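Local structure of flap endonuclease 1 (Desulfurococcus amylolyticus, 3ORY) at residues I18-A23 against D227-Q232; R31-K36 against A85-V90; K150-A155 against D316-I321; L240-I245 against A292-F297. The protein probably cleaves 5' flaps from branched DNA as a structure-specific nuclease of the XPG/FEN-1 family, in a hyperthermophilic archaeon. One frame throughout, in Å; residues are numbered along the deposited sequence.

Contact 1: I18-A23 against D227-Q232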
loop_
_atom_site.group_PDB
_atom_site.type_symbol
_atom_site.label_atom_id
_atom_site.label_comp_id
_atom_site.label_asym_id
_atom_site.label_seq_id
_atom_site.Cartn_x
_atom_site.Cartn_y
_atom_site.Cartn_z
ATOM N N ILE A 18 13.631 7.008 -8.086
ATOM C CA ILE A 18 15.002 7.138 -7.587
ATOM C C ILE A 18 15.609 5.820 -7.106
ATOM O O ILE A 18 16.792 5.783 -6.773
ATOM C CB ILE A 18 15.205 8.257 -6.516
ATOM C CG1 ILE A 18 14.454 7.938 -5.217
ATOM C CG2 ILE A 18 14.827 9.622 -7.078
ATOM C CD1 ILE A 18 14.965 8.734 -3.997
ATOM N N ILE A 19 14.827 4.743 -7.085
ATOM C CA ILE A 19 15.378 3.441 -6.692
ATOM C C ILE A 19 16.312 2.885 -7.785
ATOM O O ILE A 19 15.859 2.603 -8.886
ATOM C CB ILE A 19 14.282 2.388 -6.396
ATOM C CG1 ILE A 19 13.245 2.909 -5.377
ATOM C CG2 ILE A 19 14.926 1.078 -5.936
ATOM C CD1 ILE A 19 13.815 3.275 -3.996
ATOM N N PRO A 20 17.613 2.715 -7.473
ATOM C CA PRO A 20 18.508 2.151 -8.489
ATOM C C PRO A 20 18.280 0.650 -8.684
ATOM O O PRO A 20 17.808 -0.036 -7.765
ATOM C CB PRO A 20 19.915 2.421 -7.945
ATOM C CG PRO A 20 19.750 2.823 -6.505
ATOM C CD PRO A 20 18.283 2.923 -6.175
ATOM N N GLY A 21 18.611 0.164 -9.884
ATOM C CA GLY A 21 18.477 -1.246 -10.248
ATOM C C GLY A 21 19.121 -2.216 -9.278
ATOM O O GLY A 21 18.550 -3.267 -8.977
ATOM N N GLU A 22 20.302 -1.863 -8.778
ATOM C CA GLU A 22 21.043 -2.728 -7.854
ATOM C C GLU A 22 20.352 -2.910 -6.496
ATOM O O GLU A 22 20.685 -3.830 -5.746
ATOM C CB GLU A 22 22.462 -2.201 -7.625
ATOM C CG GLU A 22 23.323 -2.090 -8.878
ATOM C CD GLU A 22 23.327 -0.687 -9.484
ATOM O OE1 GLU A 22 22.259 -0.021 -9.521
ATOM O OE2 GLU A 22 24.418 -0.257 -9.932
ATOM N N ALA A 23 19.398 -2.032 -6.192
ATOM C CA ALA A 23 18.711 -2.038 -4.893
ATOM C C ALA A 23 17.393 -2.829 -4.886
ATOM O O ALA A 23 16.846 -3.130 -3.818
ATOM C CB ALA A 23 18.484 -0.600 -4.414
ATOM N N ASP A 227 19.472 -1.221 3.686
ATOM C CA ASP A 227 20.886 -0.854 3.802
ATOM C C ASP A 227 21.552 -0.866 2.405
ATOM O O ASP A 227 22.362 0.002 2.091
ATOM C CB ASP A 227 21.620 -1.692 4.879
ATOM C CG ASP A 227 21.346 -1.195 6.340
ATOM O OD1 ASP A 227 20.769 -0.101 6.560
ATOM O OD2 ASP A 227 21.708 -1.917 7.298
ATOM N N LYS A 228 21.130 -1.795 1.553
ATOM C CA LYS A 228 21.544 -1.852 0.143
ATOM C C LYS A 228 21.131 -0.612 -0.670
ATOM O O LYS A 228 21.927 -0.061 -1.449
ATOM C CB LYS A 228 20.930 -3.091 -0.488
ATOM C CG LYS A 228 21.751 -3.759 -1.558
ATOM C CD LYS A 228 21.177 -5.142 -1.811
ATOM C CE LYS A 228 21.993 -5.931 -2.816
ATOM N NZ LYS A 228 21.268 -7.186 -3.157
ATOM N N LEU A 229 19.875 -0.192 -0.501
ATOM C CA LEU A 229 19.375 1.048 -1.093
ATOM C C LEU A 229 20.214 2.261 -0.679
ATOM O O LEU A 229 20.569 3.104 -1.504
ATOM C CB LEU A 229 17.905 1.269 -0.695
ATOM C CG LEU A 229 17.242 2.604 -1.057
ATOM C CD1 LEU A 229 17.218 2.831 -2.583
ATOM C CD2 LEU A 229 15.821 2.657 -0.492
ATOM N N LEU A 230 20.501 2.355 0.614
ATOM C CA LEU A 230 21.233 3.496 1.146
ATOM C C LEU A 230 22.652 3.562 0.572
ATOM O O LEU A 230 23.119 4.636 0.183
ATOM C CB LEU A 230 21.252 3.444 2.681
ATOM C CG LEU A 230 19.908 3.560 3.416
ATOM C CD1 LEU A 230 20.105 3.372 4.930
ATOM C CD2 LEU A 230 19.190 4.893 3.132
ATOM N N VAL A 231 23.322 2.410 0.511
ATOM C CA VAL A 231 24.679 2.311 -0.051
ATOM C C VAL A 231 24.692 2.705 -1.537
ATOM O O VAL A 231 25.496 3.547 -1.942
ATOM C CB VAL A 231 25.297 0.889 0.115
ATOM C CG1 VAL A 231 26.635 0.777 -0.632
ATOM C CG2 VAL A 231 25.498 0.536 1.600
ATOM N N GLN A 232 23.802 2.101 -2.331
ATOM C CA GLN A 232 23.736 2.375 -3.777
ATOM C C GLN A 232 23.451 3.846 -4.062
ATOM O O GLN A 232 24.033 4.435 -4.968
ATOM C CB GLN A 232 22.675 1.507 -4.469
ATOM C CG GLN A 232 23.084 0.064 -4.690
ATOM C CD GLN A 232 24.392 -0.061 -5.448
ATOM O OE1 GLN A 232 24.566 0.523 -6.526
ATOM N NE2 GLN A 232 25.331 -0.815 -4.879
#
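Leu-229 of helix 226-233 reaches across to Ile-19, Pro-20 and Ala-23, which belong to the loop and short 3-10 turn leading into strand 24-26 of the central mixed sheet in this FEN-1 fold. Its CG stands anti to the backbone N (chi1 172°), and the methyl CD1 beyond it does most of the touching: it lies 3.7 Å from Ile-19 CD1 and equally 3.7 Å from Pro-20 CD. The leucine runs at about a right angle to both partners. Ala-23 packs closer to the helix backbone, with CB 3.8 Å from Leu-229 CA. Further along the helix, Gln-232 crosses Pro-20 at a slant, its CB 3.8 Å from Pro-20 CG. On the exposed side the bent chains of Glu-22 and Gln-232 cross nearly perpendicularly, carboxylate and amide planes 35° apart. Carbon and oxygen surfaces meet here, Glu-22 CD lying 3.4 Å from Gln-232 OE1; the facing oxygens are both acceptors, make no bond and probably repel weakly. Within the loop segment, Ala-23 N donates to Pro-20 O, closing the 3-10 turn. At the other flank Lys-228 brings CE to 3.8 Å from Glu-22 O.

Contact 2: R31-K36 against A85-V90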
loop_
_atom_site.group_PDB
_atom_site.type_symbol
_atom_site.label_atom_id
_atom_site.label_comp_id
_atom_site.label_asym_id
_atom_site.label_seq_id
_atom_site.Cartn_x
_atom_site.Cartn_y
_atom_site.Cartn_z
ATOM N N ARG A 31 5.396 -17.460 -5.371
ATOM C CA ARG A 31 5.866 -18.722 -4.782
ATOM C C ARG A 31 7.324 -18.684 -4.303
ATOM O O ARG A 31 7.687 -19.398 -3.364
ATOM C CB ARG A 31 5.632 -19.902 -5.743
ATOM C CG ARG A 31 5.294 -21.247 -5.068
ATOM C CD ARG A 31 6.545 -21.975 -4.523
ATOM N NE ARG A 31 6.371 -23.422 -4.328
ATOM C CZ ARG A 31 5.723 -23.992 -3.308
ATOM N NH1 ARG A 31 5.145 -23.254 -2.362
ATOM N NH2 ARG A 31 5.639 -25.318 -3.245
ATOM N N ILE A 32 8.154 -17.848 -4.922
ATOM C CA ILE A 32 9.539 -17.681 -4.462
ATOM C C ILE A 32 9.611 -17.319 -2.957
ATOM O O ILE A 32 10.545 -17.715 -2.257
ATOM C CB ILE A 32 10.346 -16.704 -5.381
ATOM C CG1 ILE A 32 11.091 -17.488 -6.475
ATOM C CG2 ILE A 32 11.364 -15.882 -4.598
ATOM C CD1 ILE A 32 10.354 -17.589 -7.802
ATOM N N LEU A 33 8.594 -16.613 -2.464
ATOM C CA LEU A 33 8.534 -16.201 -1.054
ATOM C C LEU A 33 7.857 -17.227 -0.134
ATOM O O LEU A 33 7.541 -16.917 1.018
ATOM C CB LEU A 33 7.827 -14.842 -0.929
ATOM C CG LEU A 33 8.482 -13.609 -1.569
ATOM C CD1 LEU A 33 7.495 -12.440 -1.612
ATOM C CD2 LEU A 33 9.758 -13.208 -0.843
ATOM N N HIS A 34 7.648 -18.446 -0.635
ATOM C CA HIS A 34 6.966 -19.500 0.123
ATOM C C HIS A 34 7.583 -19.656 1.504
ATOM O O HIS A 34 8.809 -19.637 1.650
ATOM C CB HIS A 34 7.012 -20.846 -0.626
ATOM C CG HIS A 34 8.362 -21.498 -0.614
ATOM N ND1 HIS A 34 8.770 -22.343 0.398
ATOM C CD2 HIS A 34 9.405 -21.409 -1.473
ATOM C CE1 HIS A 34 10.003 -22.753 0.156
ATOM N NE2 HIS A 34 10.411 -22.203 -0.975
ATOM N N GLY A 35 6.728 -19.789 2.514
ATOM C CA GLY A 35 7.174 -19.949 3.895
ATOM C C GLY A 35 7.511 -18.663 4.637
ATOM O O GLY A 35 7.690 -18.690 5.851
ATOM N N LYS A 36 7.603 -17.537 3.924
ATOM C CA LYS A 36 7.945 -16.253 4.565
ATOM C C LYS A 36 6.730 -15.570 5.188
ATOM O O LYS A 36 5.613 -15.665 4.678
ATOM C CB LYS A 36 8.642 -15.297 3.586
ATOM C CG LYS A 36 9.960 -15.827 2.991
ATOM C CD LYS A 36 11.112 -15.756 3.986
ATOM C CE LYS A 36 12.197 -16.816 3.714
ATOM N NZ LYS A 36 12.596 -16.879 2.281
ATOM N N ALA A 85 0.220 -19.242 -2.511
ATOM C CA ALA A 85 1.628 -19.161 -2.865
ATOM C C ALA A 85 2.559 -19.597 -1.728
ATOM O O ALA A 85 3.776 -19.665 -1.917
ATOM C CB ALA A 85 1.964 -17.752 -3.313
ATOM N N GLY A 86 1.996 -19.879 -0.552
ATOM C CA GLY A 86 2.791 -20.325 0.601
ATOM C C GLY A 86 3.276 -19.204 1.509
ATOM O O GLY A 86 4.002 -19.445 2.478
ATOM N N ILE A 87 2.873 -17.974 1.198
ATOM C CA ILE A 87 3.213 -16.813 2.028
ATOM C C ILE A 87 2.332 -16.797 3.282
ATOM O O ILE A 87 1.150 -17.128 3.224
ATOM C CB ILE A 87 3.098 -15.485 1.230
ATOM C CG1 ILE A 87 4.170 -15.421 0.133
ATOM C CG2 ILE A 87 3.228 -14.279 2.147
ATOM C CD1 ILE A 87 3.828 -14.474 -1.012
ATOM N N LYS A 88 2.924 -16.436 4.413
ATOM C CA LYS A 88 2.179 -16.298 5.659
ATOM C C LYS A 88 1.903 -14.816 5.907
ATOM O O LYS A 88 2.759 -14.103 6.432
ATOM C CB LYS A 88 2.945 -16.946 6.818
ATOM C CG LYS A 88 3.197 -18.445 6.596
ATOM C CD LYS A 88 3.881 -19.093 7.785
ATOM C CE LYS A 88 3.936 -20.603 7.595
ATOM N NZ LYS A 88 4.922 -21.234 8.506
ATOM N N PRO A 89 0.708 -14.341 5.511
ATOM C CA PRO A 89 0.469 -12.907 5.617
ATOM C C PRO A 89 -0.061 -12.471 6.977
ATOM O O PRO A 89 -0.803 -13.207 7.641
ATOM C CB PRO A 89 -0.577 -12.654 4.525
ATOM C CG PRO A 89 -1.384 -13.934 4.473
ATOM C CD PRO A 89 -0.477 -15.055 4.989
ATOM N N VAL A 90 0.334 -11.267 7.380
ATOM C CA VAL A 90 -0.233 -10.599 8.537
ATOM C C VAL A 90 -0.415 -9.131 8.145
ATOM O O VAL A 90 0.476 -8.523 7.545
ATOM C CB VAL A 90 0.651 -10.760 9.817
ATOM C CG1 VAL A 90 2.123 -10.415 9.543
ATOM C CG2 VAL A 90 0.095 -9.931 10.998
#
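Two backbone hydrogen bonds join Gly-35 and Lys-36 to Gly-86 and Lys-88. Gly-35 N donates to Gly-86 O over 2.7 Å; the donor sits above the carbonyl plane, 51° out of it. Two residues further along the second segment, Lys-88 N donates to Lys-36 O over 2.8 Å, here a nearly straight bond (168°). Within 31-36, a type II turn from Leu-33 to Lys-36 is closed by Lys-36 N bonding to Leu-33 O, and it leaves Gly-35 N directed at the other segment.

The apolar contact is small. Ile-87 CG1 rests 3.9 Å from Leu-33 CB. Ile-87 also touches Ile-38 and Ile-82, which continues this packing into strand 37-41 and helix 70-84.

Carbon atoms also meet carbonyl oxygens in van der Waals contact. Ile-87 CG2, anti to the backbone N, lies 3.7 Å from Lys-36 O. Ala-85 O is buried, with no hydrogen-bond partner in the model; it is flanked mainly by carbon atoms, Arg-31 CA and His-34 CB, each 3.7 Å from it. The Arg-31 guanidinium presents an edge to the same oxygen with NH1 3.9 Å away, too far for a bond.

Gly-86, with its positive phi, closes helix 70-84 in a Schellman motif, and the backbone then enters strand 88-93 parallel to strand 37-41: a beta-alpha-beta crossover within the XPG N-terminal region, a member of the PIN clan.

Contact 3: K150-A155 against D316-I321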
loop_
_atom_site.group_PDB
_atom_site.type_symbol
_atom_site.label_atom_id
_atom_site.label_comp_id
_atom_site.label_asym_id
_atom_site.label_seq_id
_atom_site.Cartn_x
_atom_site.Cartn_y
_atom_site.Cartn_z
ATOM N N LYS A 150 -11.146 -5.787 8.924
ATOM C CA LYS A 150 -10.680 -6.506 10.109
ATOM C C LYS A 150 -11.579 -7.721 10.390
ATOM O O LYS A 150 -11.072 -8.807 10.649
ATOM C CB LYS A 150 -10.617 -5.584 11.330
ATOM C CG LYS A 150 -9.489 -4.545 11.271
ATOM C CD LYS A 150 -9.643 -3.489 12.371
ATOM C CE LYS A 150 -8.474 -2.509 12.303
ATOM N NZ LYS A 150 -8.621 -1.419 13.316
ATOM N N SER A 151 -12.897 -7.533 10.325
ATOM C CA SER A 151 -13.847 -8.638 10.525
ATOM C C SER A 151 -13.641 -9.751 9.507
ATOM O O SER A 151 -13.708 -10.929 9.857
ATOM C CB SER A 151 -15.297 -8.150 10.448
ATOM O OG SER A 151 -15.577 -7.253 11.511
ATOM N N LEU A 152 -13.407 -9.383 8.250
ATOM C CA LEU A 152 -13.178 -10.386 7.206
ATOM C C LEU A 152 -11.909 -11.212 7.479
ATOM O O LEU A 152 -11.919 -12.442 7.363
ATOM C CB LEU A 152 -13.120 -9.740 5.814
ATOM C CG LEU A 152 -12.795 -10.694 4.653
ATOM C CD1 LEU A 152 -13.886 -11.790 4.484
ATOM C CD2 LEU A 152 -12.589 -9.920 3.355
ATOM N N LEU A 153 -10.819 -10.530 7.835
ATOM C CA LEU A 153 -9.570 -11.216 8.155
ATOM C C LEU A 153 -9.746 -12.178 9.328
ATOM O O LEU A 153 -9.261 -13.315 9.263
ATOM C CB LEU A 153 -8.425 -10.218 8.399
ATOM C CG LEU A 153 -8.065 -9.351 7.181
ATOM C CD1 LEU A 153 -7.157 -8.183 7.579
ATOM C CD2 LEU A 153 -7.428 -10.169 6.049
ATOM N N ASP A 154 -10.449 -11.727 10.381
ATOM C CA ASP A 154 -10.805 -12.595 11.512
ATOM C C ASP A 154 -11.500 -13.870 11.027
ATOM O O ASP A 154 -11.121 -14.980 11.415
ATOM C CB ASP A 154 -11.734 -11.884 12.515
ATOM C CG ASP A 154 -11.058 -10.723 13.242
ATOM O OD1 ASP A 154 -9.820 -10.579 13.148
ATOM O OD2 ASP A 154 -11.786 -9.944 13.902
ATOM N N ALA A 155 -12.514 -13.706 10.182
ATOM C CA ALA A 155 -13.234 -14.854 9.614
ATOM C C ALA A 155 -12.321 -15.786 8.804
ATOM O O ALA A 155 -12.518 -17.012 8.798
ATOM C CB ALA A 155 -14.405 -14.379 8.774
ATOM N N ASP A 316 -18.289 -20.216 7.176
ATOM C CA ASP A 316 -19.616 -19.626 7.285
ATOM C C ASP A 316 -19.556 -18.127 7.605
ATOM O O ASP A 316 -20.332 -17.347 7.045
ATOM C CB ASP A 316 -20.490 -20.349 8.296
ATOM C CG ASP A 316 -21.952 -19.980 8.138
ATOM O OD1 ASP A 316 -22.581 -20.485 7.198
ATOM O OD2 ASP A 316 -22.465 -19.185 8.937
ATOM N N ALA A 317 -18.629 -17.737 8.481
ATOM C CA ALA A 317 -18.464 -16.327 8.846
ATOM C C ALA A 317 -18.028 -15.519 7.627
ATOM O O ALA A 317 -18.516 -14.413 7.416
ATOM C CB ALA A 317 -17.467 -16.165 9.992
ATOM N N VAL A 318 -17.135 -16.085 6.813
ATOM C CA VAL A 318 -16.753 -15.437 5.555
ATOM C C VAL A 318 -17.979 -15.283 4.641
ATOM O O VAL A 318 -18.213 -14.204 4.092
ATOM C CB VAL A 318 -15.621 -16.183 4.806
ATOM C CG1 VAL A 318 -15.338 -15.505 3.460
ATOM C CG2 VAL A 318 -14.338 -16.227 5.642
ATOM N N LYS A 319 -18.762 -16.356 4.492
ATOM C CA LYS A 319 -19.982 -16.301 3.681
ATOM C C LYS A 319 -20.950 -15.223 4.172
ATOM O O LYS A 319 -21.485 -14.457 3.368
ATOM C CB LYS A 319 -20.709 -17.644 3.642
ATOM C CG LYS A 319 -21.984 -17.566 2.795
ATOM C CD LYS A 319 -23.202 -18.207 3.449
ATOM C CE LYS A 319 -23.442 -17.747 4.857
ATOM N NZ LYS A 319 -24.885 -17.853 5.193
ATOM N N ARG A 320 -21.174 -15.172 5.487
ATOM C CA ARG A 320 -22.071 -14.165 6.068
ATOM C C ARG A 320 -21.638 -12.744 5.687
ATOM O O ARG A 320 -22.448 -11.954 5.192
ATOM C CB ARG A 320 -22.200 -14.339 7.589
ATOM C CG ARG A 320 -22.999 -15.607 8.006
ATOM C CD ARG A 320 -23.469 -15.577 9.480
ATOM N NE ARG A 320 -22.432 -15.071 10.388
ATOM C CZ ARG A 320 -21.539 -15.828 11.028
ATOM N NH1 ARG A 320 -21.541 -17.154 10.883
ATOM N NH2 ARG A 320 -20.636 -15.255 11.824
ATOM N N ILE A 321 -20.363 -12.431 5.882
ATOM C CA ILE A 321 -19.828 -11.116 5.510
ATOM C C ILE A 321 -19.964 -10.827 4.001
ATOM O O ILE A 321 -20.596 -9.838 3.605
ATOM C CB ILE A 321 -18.359 -10.948 5.975
ATOM C CG1 ILE A 321 -18.291 -10.964 7.509
ATOM C CG2 ILE A 321 -17.781 -9.635 5.451
ATOM C CD1 ILE A 321 -16.921 -11.246 8.079
#
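Ile-321 and Leu-152 reach across the helix pair through different first torsions. In Ile-321, CG1 lies anti to the carbonyl carbon (chi1 -65°), and CD1 beyond it ends on the backbone of the facing helix, 3.7 Å from Ser-151 O and 3.9 Å from Leu-152 CA. In Leu-152, CG is instead anti to the backbone N (chi1 176°), and its CD1 meets Val-318 CG1 at 4.1 Å, the two side chains meeting at a slant. The other branch of the valine, CG2, comes to 3.6 Å from Ala-155 CB. That small methyl also lies 3.7 Å from Ala-317 CB and touches Ile-321 CD1, so one alanine is met by three residues of the second helix.

Ala-155 lies where the backbones are nearest, its CA 5.4 Å from Val-318 CA; the segment axes are 8.9 Å apart and roughly antiparallel (153°). This helix-helix packing joins helix 143-156, which leads into sheet strand 160-162, to helix 315-325 near the C-terminal end, while Phe-76 of helix 70-84 touches both Leu-152 and Val-318.

Charged groups stay off the interface: Arg-320 NH1 forms a salt bridge to Asp-316 one turn back, whose OD2 accepts with its anti lone pair. A backbone hydrogen bond ties Ala-155 to Asp-314, just before the second segment, but the two segments themselves are held by close packing of methyl groups against alanine and backbone atoms.

Contact 4: L240-I245 against A292-F297. With PO4 (phosphate ion), chain D.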
loop_
_atom_site.group_PDB
_atom_site.type_symbol
_atom_site.label_atom_id
_atom_site.label_comp_id
_atom_site.label_asym_id
_atom_site.label_seq_id
_atom_site.Cartn_x
_atom_site.Cartn_y
_atom_site.Cartn_z
ATOM N N LEU A 240 17.662 9.719 3.657
ATOM C CA LEU A 240 16.463 9.098 3.067
ATOM C C LEU A 240 15.177 9.659 3.682
ATOM O O LEU A 240 14.208 9.982 2.973
ATOM C CB LEU A 240 16.487 7.570 3.237
ATOM C CG LEU A 240 15.344 6.812 2.536
ATOM C CD1 LEU A 240 15.479 6.924 0.997
ATOM C CD2 LEU A 240 15.258 5.356 2.949
ATOM N N ILE A 241 15.163 9.753 5.008
ATOM C CA ILE A 241 14.034 10.357 5.708
ATOM C C ILE A 241 13.818 11.796 5.215
ATOM O O ILE A 241 12.687 12.207 4.954
ATOM C CB ILE A 241 14.238 10.306 7.240
ATOM C CG1 ILE A 241 14.131 8.857 7.728
ATOM C CG2 ILE A 241 13.215 11.205 7.952
ATOM C CD1 ILE A 241 14.596 8.641 9.193
ATOM N N ASP A 242 14.903 12.550 5.068
ATOM C CA ASP A 242 14.794 13.930 4.619
ATOM C C ASP A 242 14.191 14.023 3.211
ATOM O O ASP A 242 13.417 14.942 2.927
ATOM C CB ASP A 242 16.152 14.644 4.687
ATOM C CG ASP A 242 16.451 15.202 6.087
ATOM O OD1 ASP A 242 15.586 15.117 6.982
ATOM O OD2 ASP A 242 17.554 15.726 6.306
ATOM N N ILE A 243 14.535 13.072 2.344
ATOM C CA ILE A 243 13.917 13.007 1.022
ATOM C C ILE A 243 12.399 12.895 1.173
ATOM O O ILE A 243 11.645 13.632 0.514
ATOM C CB ILE A 243 14.486 11.864 0.143
ATOM C CG1 ILE A 243 15.947 12.156 -0.229
ATOM C CG2 ILE A 243 13.662 11.721 -1.146
ATOM C CD1 ILE A 243 16.695 10.942 -0.784
ATOM N N GLY A 244 11.959 12.018 2.076
ATOM C CA GLY A 244 10.526 11.842 2.336
ATOM C C GLY A 244 9.846 13.110 2.824
ATOM O O GLY A 244 8.707 13.413 2.415
ATOM N N ILE A 245 10.527 13.835 3.712
ATOM C CA ILE A 245 10.014 15.087 4.272
ATOM C C ILE A 245 9.846 16.149 3.175
ATOM O O ILE A 245 8.861 16.908 3.172
ATOM C CB ILE A 245 10.909 15.588 5.439
ATOM C CG1 ILE A 245 10.791 14.642 6.646
ATOM C CG2 ILE A 245 10.545 17.020 5.837
ATOM C CD1 ILE A 245 11.830 14.856 7.759
ATOM N N ALA A 292 12.324 17.728 13.952
ATOM C CA ALA A 292 11.462 16.905 14.802
ATOM C C ALA A 292 10.809 15.758 14.022
ATOM O O ALA A 292 10.674 14.645 14.538
ATOM C CB ALA A 292 10.391 17.777 15.492
ATOM N N ILE A 293 10.405 16.030 12.781
ATOM C CA ILE A 293 9.801 14.999 11.932
ATOM C C ILE A 293 10.826 13.901 11.623
ATOM O O ILE A 293 10.517 12.718 11.729
ATOM C CB ILE A 293 9.220 15.568 10.613
ATOM C CG1 ILE A 293 8.094 16.558 10.909
ATOM C CG2 ILE A 293 8.684 14.439 9.744
ATOM C CD1 ILE A 293 7.648 17.393 9.686
ATOM N N LYS A 294 12.039 14.296 11.250
ATOM C CA LYS A 294 13.125 13.340 11.034
ATOM C C LYS A 294 13.368 12.467 12.269
ATOM O O LYS A 294 13.401 11.225 12.181
ATOM C CB LYS A 294 14.424 14.079 10.650
ATOM C CG LYS A 294 15.621 13.129 10.443
ATOM C CD LYS A 294 16.907 13.874 10.051
ATOM C CE LYS A 294 17.506 14.633 11.248
ATOM N NZ LYS A 294 18.810 15.319 10.913
ATOM N N LYS A 295 13.531 13.107 13.426
ATOM C CA LYS A 295 13.780 12.360 14.671
ATOM C C LYS A 295 12.639 11.419 15.019
ATOM O O LYS A 295 12.865 10.348 15.609
ATOM C CB LYS A 295 14.085 13.299 15.845
ATOM C CG LYS A 295 15.390 14.087 15.672
ATOM C CD LYS A 295 15.677 14.954 16.910
ATOM C CE LYS A 295 17.006 15.707 16.777
ATOM N NZ LYS A 295 18.131 14.782 16.461
ATOM N N TYR A 296 11.410 11.816 14.675
ATOM C CA TYR A 296 10.269 10.923 14.871
ATOM C C TYR A 296 10.378 9.690 13.964
ATOM O O TYR A 296 10.217 8.556 14.423
ATOM C CB TYR A 296 8.913 11.626 14.654
ATOM C CG TYR A 296 7.803 10.627 14.811
ATOM C CD1 TYR A 296 7.389 10.227 16.079
ATOM C CD2 TYR A 296 7.226 10.007 13.694
ATOM C CE1 TYR A 296 6.394 9.268 16.240
ATOM C CE2 TYR A 296 6.243 9.037 13.849
ATOM C CZ TYR A 296 5.826 8.680 15.127
ATOM O OH TYR A 296 4.858 7.705 15.310
ATOM N N PHE A 297 10.656 9.910 12.678
ATOM C CA PHE A 297 10.862 8.783 11.753
ATOM C C PHE A 297 11.948 7.823 12.241
ATOM O O PHE A 297 11.831 6.609 12.067
ATOM C CB PHE A 297 11.164 9.275 10.330
ATOM C CG PHE A 297 9.915 9.483 9.486
ATOM C CD1 PHE A 297 9.563 8.559 8.507
ATOM C CD2 PHE A 297 9.087 10.580 9.692
ATOM C CE1 PHE A 297 8.401 8.722 7.733
ATOM C CE2 PHE A 297 7.916 10.767 8.914
ATOM C CZ PHE A 297 7.583 9.828 7.932
HETATM P P PO4 D . 18.318 18.177 8.734
HETATM O O1 PO4 D . 16.932 18.774 8.632
HETATM O O2 PO4 D . 18.802 18.290 10.152
HETATM O O3 PO4 D . 18.289 16.730 8.349
HETATM O O4 PO4 D . 19.197 18.955 7.786
#
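Ile-241 and Lys-294 have the nearest CA atoms, 6.2 Å apart, of two helical segments whose axes pass 9.7 Å from each other with 126° between their directions. Both CG2 and CD1 of Ile-241 touch Phe-297 CB, at 3.7 Å, and the two side chains slide past each other in opposite senses. One turn on, Ile-245 CD1 sits 3.7 Å from Ile-293 CG2 and 3.5 Å from the backbone N of Lys-294, pressing its tip onto the opposing helix.

Lys-294 leaves its helix with CG anti to the backbone N (chi1 179°) and bends at chi3. Its aliphatic part slants past Asp-242, CD standing 3.6 Å from Asp-242 OD1. Beyond it NZ donates to O2 of a phosphate ion at 3.1 Å and forms a salt bridge with Glu-238. The phosphate, probably from the crystallisation liquor, also accepts bonds from the backbone N atoms of Ile-274 and Glu-275; its fit against Asp-242 is doubtful in the model.

Helices 237-247 and 261-271, with a glycine-rich turn before the latter, are consistent with the H3TH element that binds DNA in FEN-1 relatives. Other helices pack against the pair: helix 261-271 meets Ile-243 through Ala-264, Leu-265 and Val-268, while Leu-192 of helix 189-192 touches both Leu-240 and Phe-297, and the Phe-297 ring stacks with that of Phe-193.

Overall arrangement
Contacts 1 and 4 are neighbours, their centres about 18 Å apart: helices 226-233 and 237-247 follow each other in the chain, and Leu-230 packs on Leu-240. Contact 3 lies across the chain's centre from both, about 40 Å from contact 1 and 38 Å from contact 4 between centres. Contact 2 sits 22 Å from contact 3 and 24 Å from contact 1, on the central mixed sheet that strand 24-26, following 18-23, also joins. Along the chain, contact 2 is nested within the loop closed by contact 1, contact 4 within that of contact 3, and contacts 1 and 3 interlock. Segments far apart in sequence are thus brought together on both sides of the molecule.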